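Local coordinates for cytochrome C-type biogenesis protein ccmF (Thermus thermophilus, PDB 6ZMQ) that probably acts as the membrane-bound heme lyase of cytochrome c maturation, carrying a heme b within its bundle of transmembrane helices, at residues L270-L275 and F371-W376; A278-Q281 and G285-K288. One frame throughout, in Å; residues are numbered along the deposited sequence.

Interaction 1. Residues L270-L275 and F371-W376; sequences LATAFL and FFFAGW. With HEM (protoporphyrin IX containing Fe), chain B.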
loop_
_atom_site.group_PDB
_atom_site.type_symbol
_atom_site.label_atom_id
_atom_site.label_comp_id
_atom_site.label_asym_id
_atom_site.label_seq_id
_atom_site.Cartn_x
_atom_site.Cartn_y
_atom_site.Cartn_z
ATOM N N LEU A 270 8.696 5.023 -3.914
ATOM C CA LEU A 270 8.995 5.503 -5.264
ATOM C C LEU A 270 7.790 6.214 -5.863
ATOM O O LEU A 270 7.928 7.290 -6.463
ATOM C CB LEU A 270 9.443 4.331 -6.138
ATOM C CG LEU A 270 10.675 3.592 -5.611
ATOM C CD1 LEU A 270 10.760 2.154 -6.138
ATOM C CD2 LEU A 270 11.951 4.376 -5.893
ATOM N N ALA A 271 6.591 5.673 -5.604
ATOM C CA ALA A 271 5.349 6.336 -5.987
ATOM C C ALA A 271 5.138 7.651 -5.243
ATOM O O ALA A 271 4.377 8.499 -5.714
ATOM C CB ALA A 271 4.157 5.405 -5.767
ATOM N N THR A 272 5.955 7.913 -4.252
ATOM C CA THR A 272 5.896 9.227 -3.592
ATOM C C THR A 272 6.884 10.130 -4.296
ATOM O O THR A 272 6.546 11.244 -4.622
ATOM C CB THR A 272 6.417 9.155 -2.175
ATOM O OG1 THR A 272 5.495 8.211 -1.681
ATOM C CG2 THR A 272 6.186 10.437 -1.422
ATOM N N ALA A 273 8.071 9.637 -4.565
ATOM C CA ALA A 273 9.055 10.478 -5.254
ATOM C C ALA A 273 8.503 10.830 -6.623
ATOM O O ALA A 273 8.563 11.960 -7.057
ATOM C CB ALA A 273 10.313 9.690 -5.375
ATOM N N PHE A 274 7.898 9.849 -7.243
ATOM C CA PHE A 274 7.325 10.054 -8.582
ATOM C C PHE A 274 6.211 11.079 -8.516
ATOM O O PHE A 274 6.181 11.917 -9.330
ATOM C CB PHE A 274 6.828 8.726 -9.117
ATOM C CG PHE A 274 5.953 8.853 -10.315
ATOM C CD1 PHE A 274 6.393 9.514 -11.413
ATOM C CD2 PHE A 274 4.695 8.326 -10.314
ATOM C CE1 PHE A 274 5.574 9.617 -12.508
ATOM C CE2 PHE A 274 3.875 8.432 -11.407
ATOM C CZ PHE A 274 4.318 9.077 -12.509
ATOM N N LEU A 275 5.388 11.053 -7.488
ATOM C CA LEU A 275 4.275 12.010 -7.373
ATOM C C LEU A 275 4.818 13.444 -7.371
ATOM O O LEU A 275 4.307 14.282 -8.079
ATOM C CB LEU A 275 3.588 11.652 -6.064
ATOM C CG LEU A 275 2.169 12.134 -5.915
ATOM C CD1 LEU A 275 1.531 11.504 -4.724
ATOM C CD2 LEU A 275 2.174 13.614 -5.730
ATOM N N PHE A 371 15.133 12.352 -4.266
ATOM C CA PHE A 371 16.385 11.616 -4.116
ATOM C C PHE A 371 16.477 10.929 -2.762
ATOM O O PHE A 371 17.055 9.844 -2.656
ATOM C CB PHE A 371 17.581 12.548 -4.300
ATOM C CG PHE A 371 18.205 12.471 -5.656
ATOM C CD1 PHE A 371 18.790 11.289 -6.094
ATOM C CD2 PHE A 371 18.251 13.588 -6.476
ATOM C CE1 PHE A 371 19.386 11.216 -7.347
ATOM C CE2 PHE A 371 18.849 13.527 -7.726
ATOM C CZ PHE A 371 19.416 12.340 -8.161
ATOM N N PHE A 372 15.942 11.563 -1.717
ATOM C CA PHE A 372 15.927 10.960 -0.384
ATOM C C PHE A 372 14.994 9.752 -0.331
ATOM O O PHE A 372 15.323 8.732 0.292
ATOM C CB PHE A 372 15.500 12.005 0.649
ATOM C CG PHE A 372 16.640 12.788 1.254
ATOM C CD1 PHE A 372 17.743 13.163 0.491
ATOM C CD2 PHE A 372 16.595 13.162 2.595
ATOM C CE1 PHE A 372 18.778 13.892 1.049
ATOM C CE2 PHE A 372 17.628 13.887 3.160
ATOM C CZ PHE A 372 18.721 14.251 2.384
ATOM N N PHE A 373 13.837 9.850 -1.003
ATOM C CA PHE A 373 12.902 8.726 -1.101
ATOM C C PHE A 373 13.511 7.562 -1.886
ATOM O O PHE A 373 13.441 6.399 -1.456
ATOM C CB PHE A 373 11.606 9.185 -1.774
ATOM C CG PHE A 373 10.635 9.876 -0.854
ATOM C CD1 PHE A 373 10.072 9.209 0.219
ATOM C CD2 PHE A 373 10.265 11.192 -1.089
ATOM C CE1 PHE A 373 9.172 9.846 1.050
ATOM C CE2 PHE A 373 9.378 11.841 -0.257
ATOM C CZ PHE A 373 8.834 11.167 0.807
ATOM N N ALA A 374 14.106 7.867 -3.048
ATOM C CA ALA A 374 14.760 6.855 -3.877
ATOM C C ALA A 374 15.972 6.255 -3.182
ATOM O O ALA A 374 16.231 5.056 -3.316
ATOM C CB ALA A 374 15.166 7.470 -5.219
ATOM N N GLY A 375 16.713 7.070 -2.426
ATOM C CA GLY A 375 17.828 6.557 -1.650
ATOM C C GLY A 375 17.390 5.654 -0.516
ATOM O O GLY A 375 18.069 4.683 -0.193
ATOM N N TRP A 376 16.250 5.968 0.100
ATOM C CA TRP A 376 15.677 5.115 1.137
ATOM C C TRP A 376 15.273 3.752 0.574
ATOM O O TRP A 376 15.602 2.709 1.159
ATOM C CB TRP A 376 14.485 5.844 1.770
ATOM C CG TRP A 376 13.989 5.320 3.111
ATOM C CD1 TRP A 376 14.353 4.164 3.736
ATOM C CD2 TRP A 376 13.031 5.953 3.981
ATOM N NE1 TRP A 376 13.677 4.038 4.924
ATOM C CE2 TRP A 376 12.862 5.129 5.092
ATOM C CE3 TRP A 376 12.300 7.142 3.915
ATOM C CZ2 TRP A 376 11.997 5.459 6.121
ATOM C CZ3 TRP A 376 11.440 7.456 4.942
ATOM C CH2 TRP A 376 11.305 6.630 6.016
HETATM C CHA HEM B . 1.995 17.797 -2.780
HETATM C CHB HEM B . 6.473 19.097 -1.278
HETATM C CHC HEM B . 6.913 14.806 1.076
HETATM C CHD HEM B . 2.278 13.817 -0.074
HETATM C C1A HEM B . 3.182 18.476 -2.556
HETATM C C2A HEM B . 3.472 19.742 -3.134
HETATM C C3A HEM B . 4.719 20.109 -2.722
HETATM C C4A HEM B . 5.226 19.091 -1.893
HETATM C CMA HEM B . 5.446 21.373 -3.080
HETATM C CAA HEM B . 2.566 20.557 -4.044
HETATM C CBA HEM B . 1.482 21.307 -3.248
HETATM C CGA HEM B . 2.089 22.328 -2.317
HETATM O O1A HEM B . 1.911 22.224 -1.082
HETATM O O2A HEM B . 2.765 23.272 -2.785
HETATM C C1B HEM B . 6.956 18.004 -0.529
HETATM C C2B HEM B . 8.293 17.906 -0.077
HETATM C C3B HEM B . 8.433 16.721 0.578
HETATM C C4B HEM B . 7.135 16.052 0.498
HETATM C CMB HEM B . 9.371 18.926 -0.263
HETATM C CAB HEM B . 9.634 16.173 1.219
HETATM C CBB HEM B . 10.400 15.211 0.378
HETATM C C1C HEM B . 5.670 14.215 1.032
HETATM C C2C HEM B . 5.275 13.117 1.797
HETATM C C3C HEM B . 3.969 12.862 1.456
HETATM C C4C HEM B . 3.550 13.804 0.487
HETATM C CMC HEM B . 6.084 12.330 2.796
HETATM C CAC HEM B . 3.159 11.788 2.003
HETATM C CBC HEM B . 2.211 12.073 3.106
HETATM C C1D HEM B . 1.796 14.783 -0.971
HETATM C C2D HEM B . 0.498 14.732 -1.652
HETATM C C3D HEM B . 0.404 15.845 -2.416
HETATM C C4D HEM B . 1.665 16.583 -2.181
HETATM C CMD HEM B . -0.533 13.644 -1.527
HETATM C CAD HEM B . -0.753 16.250 -3.315
HETATM C CBD HEM B . -0.358 16.003 -4.776
HETATM C CGD HEM B . -1.467 16.233 -5.776
HETATM O O1D HEM B . -1.485 17.255 -6.501
HETATM O O2D HEM B . -2.368 15.384 -5.903
HETATM N NA HEM B . 4.286 18.098 -1.816
HETATM N NB HEM B . 6.314 16.870 -0.178
HETATM N NC HEM B . 4.612 14.639 0.274
HETATM N ND HEM B . 2.419 15.891 -1.321
HETATM FE FE HEM B . 4.327 16.448 -0.647
#
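The methyl group of T272 rests on the ring of F373 in a CH-pi contact, CG2 standing 3.8 Å from the ring centroid and 23° off the ring normal, shifted toward the CZ rim. This methyl reaches the ring because CG2 lies anti to the backbone N of T272. The same rotation leaves OG1 beside that N, where it hydrogen-bonds to W268 O, one turn back in its own helix, and to W231 NE1. The threonine is thus split into an apolar branch facing F373 and a buried hydroxyl with two partners.

Aliphatic packing continues the contact along the helices. A273 CB meets F373 CB at 3.9 Å, while the L270 branch that ends in CD2 comes to 4.3 Å from A374 CA. The axes of the two short segments approach to 8.5 Å, with the small A273 and A374 at this interface. They run nearly antiparallel, at 163°, as neighbouring members of the transmembrane helix bundle that houses heme b.

Both helices also reach the heme. F373 touches the porphyrin rim with the far end of its ring: CE2 is 3.6 Å from the vinyl carbon CBB, and CZ meets the methyl CMC in the plane of the ring. Separately, on 270-275, L275 CD2 packs at 3.6 Å against CBD of a propionate chain. One turn beyond T272 follows H276, an axial ligand of the heme iron, and its ND1 makes a weak hydrogen bond with T272 O. I416 of helix 402-422 also packs against F373.

Interaction 2. Residues A278-Q281 and G285-K288; sequences AFVQ and GAFK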
loop_
_atom_site.group_PDB
_atom_site.type_symbol
_atom_site.label_atom_id
_atom_site.label_comp_id
_atom_site.label_asym_id
_atom_site.label_seq_id
_atom_site.Cartn_x
_atom_site.Cartn_y
_atom_site.Cartn_z
ATOM N N ALA A 278 6.294 14.332 -10.808
ATOM C CA ALA A 278 5.219 14.530 -11.785
ATOM C C ALA A 278 4.636 15.887 -11.524
ATOM O O ALA A 278 4.484 16.597 -12.440
ATOM C CB ALA A 278 4.173 13.478 -11.647
ATOM N N PHE A 279 4.436 16.249 -10.279
ATOM C CA PHE A 279 3.932 17.594 -10.005
ATOM C C PHE A 279 4.888 18.656 -10.547
ATOM O O PHE A 279 4.422 19.605 -11.116
ATOM C CB PHE A 279 3.854 17.758 -8.500
ATOM C CG PHE A 279 3.645 19.187 -8.127
ATOM C CD1 PHE A 279 2.450 19.806 -8.381
ATOM C CD2 PHE A 279 4.673 19.935 -7.620
ATOM C CE1 PHE A 279 2.270 21.138 -8.084
ATOM C CE2 PHE A 279 4.489 21.267 -7.328
ATOM C CZ PHE A 279 3.286 21.866 -7.550
ATOM N N VAL A 280 6.193 18.494 -10.402
ATOM C CA VAL A 280 7.113 19.552 -10.886
ATOM C C VAL A 280 6.948 19.745 -12.379
ATOM O O VAL A 280 6.771 20.855 -12.790
ATOM C CB VAL A 280 8.576 19.246 -10.572
ATOM C CG1 VAL A 280 9.497 20.144 -11.347
ATOM C CG2 VAL A 280 8.829 19.395 -9.104
ATOM N N GLN A 281 6.998 18.681 -13.153
ATOM C CA GLN A 281 6.919 18.908 -14.590
ATOM C C GLN A 281 5.501 19.307 -14.986
ATOM O O GLN A 281 5.332 20.146 -15.887
ATOM C CB GLN A 281 7.447 17.726 -15.408
ATOM C CG GLN A 281 6.470 16.750 -15.881
ATOM C CD GLN A 281 7.092 15.606 -16.659
ATOM O OE1 GLN A 281 7.941 14.894 -16.146
ATOM N NE2 GLN A 281 6.642 15.406 -17.894
ATOM N N GLY A 285 7.632 21.644 -16.374
ATOM C CA GLY A 285 8.421 20.955 -17.387
ATOM C C GLY A 285 9.815 20.552 -16.952
ATOM O O GLY A 285 10.766 20.714 -17.725
ATOM N N ALA A 286 9.973 20.057 -15.724
ATOM C CA ALA A 286 11.284 19.701 -15.205
ATOM C C ALA A 286 11.294 18.311 -14.576
ATOM O O ALA A 286 10.333 17.877 -13.936
ATOM C CB ALA A 286 11.775 20.741 -14.185
ATOM N N PHE A 287 12.462 17.682 -14.694
ATOM C CA PHE A 287 12.738 16.263 -14.433
ATOM C C PHE A 287 11.727 15.378 -15.159
ATOM O O PHE A 287 10.952 14.653 -14.535
ATOM C CB PHE A 287 12.748 15.817 -12.952
ATOM C CG PHE A 287 13.120 16.849 -11.907
ATOM C CD1 PHE A 287 14.426 17.283 -11.661
ATOM C CD2 PHE A 287 12.104 17.306 -11.074
ATOM C CE1 PHE A 287 14.669 18.215 -10.663
ATOM C CE2 PHE A 287 12.348 18.196 -10.065
ATOM C CZ PHE A 287 13.619 18.682 -9.881
ATOM N N LYS A 288 11.738 15.438 -16.487
ATOM C CA LYS A 288 11.023 14.403 -17.221
ATOM C C LYS A 288 11.829 13.120 -17.288
ATOM O O LYS A 288 11.236 12.029 -17.317
ATOM C CB LYS A 288 10.644 14.889 -18.628
ATOM C CG LYS A 288 11.763 15.492 -19.450
ATOM C CD LYS A 288 11.205 16.538 -20.406
ATOM C CE LYS A 288 10.796 17.779 -19.625
ATOM N NZ LYS A 288 9.783 18.643 -20.298
#
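G285 N donates to Q281 O over 2.8 Å, the i+4 to i bond of a helix with an N-H...O angle of 160°, and G285 then leaves the helix with positive phi (66°), a conformation that suits glycine. Beyond it A286 and F287 run back beside V280 and Q281. V280 CG1 packs at 3.7 Å against A286 CB and equally close to CE2 of F287, whose ring crosses the valine at a slant. Q281 CB also meets A286 O, and the extended side chain crosses that of K288 at about a right angle, with OE1 3.3 Å from K288 CA. Its amide is held from outside: NE2 hydrogen-bonds to Q217 O, and OE1 has a weak bond with N291 ND2. Cutting Q281 back to an alanine is likely to leave Q217 O without its amide donor and to open a gap beside K288 CB. The K288 side chain, bent at chi3 (72°), returns its NZ to G285 O in a weak bond. The turn links helix 266-284 to helix 288-307, while on helix 362-384 V280 packs against L366 and F287 against L367.

In the fold
Both interactions draw on helix 266-284, interaction 1 through residues 270-275 and interaction 2 through 278-281 near its C-terminal end; their centres lie about 14 Å apart. Along the chain the order is 270-275, 278-281, 285-288 and, after some 80 further residues, 371-376, so a local helix-to-helix turn falls within the span bridged by a long-range helix pairing. Helix 362-384 is the second common element: it pairs in interaction 1, and its L366 and L367 pack against V280 and F287 of interaction 2. H276, an axial heme ligand, lies between 270-275 and 278-281, so the helix carrying it is in contact with its surroundings before and after it.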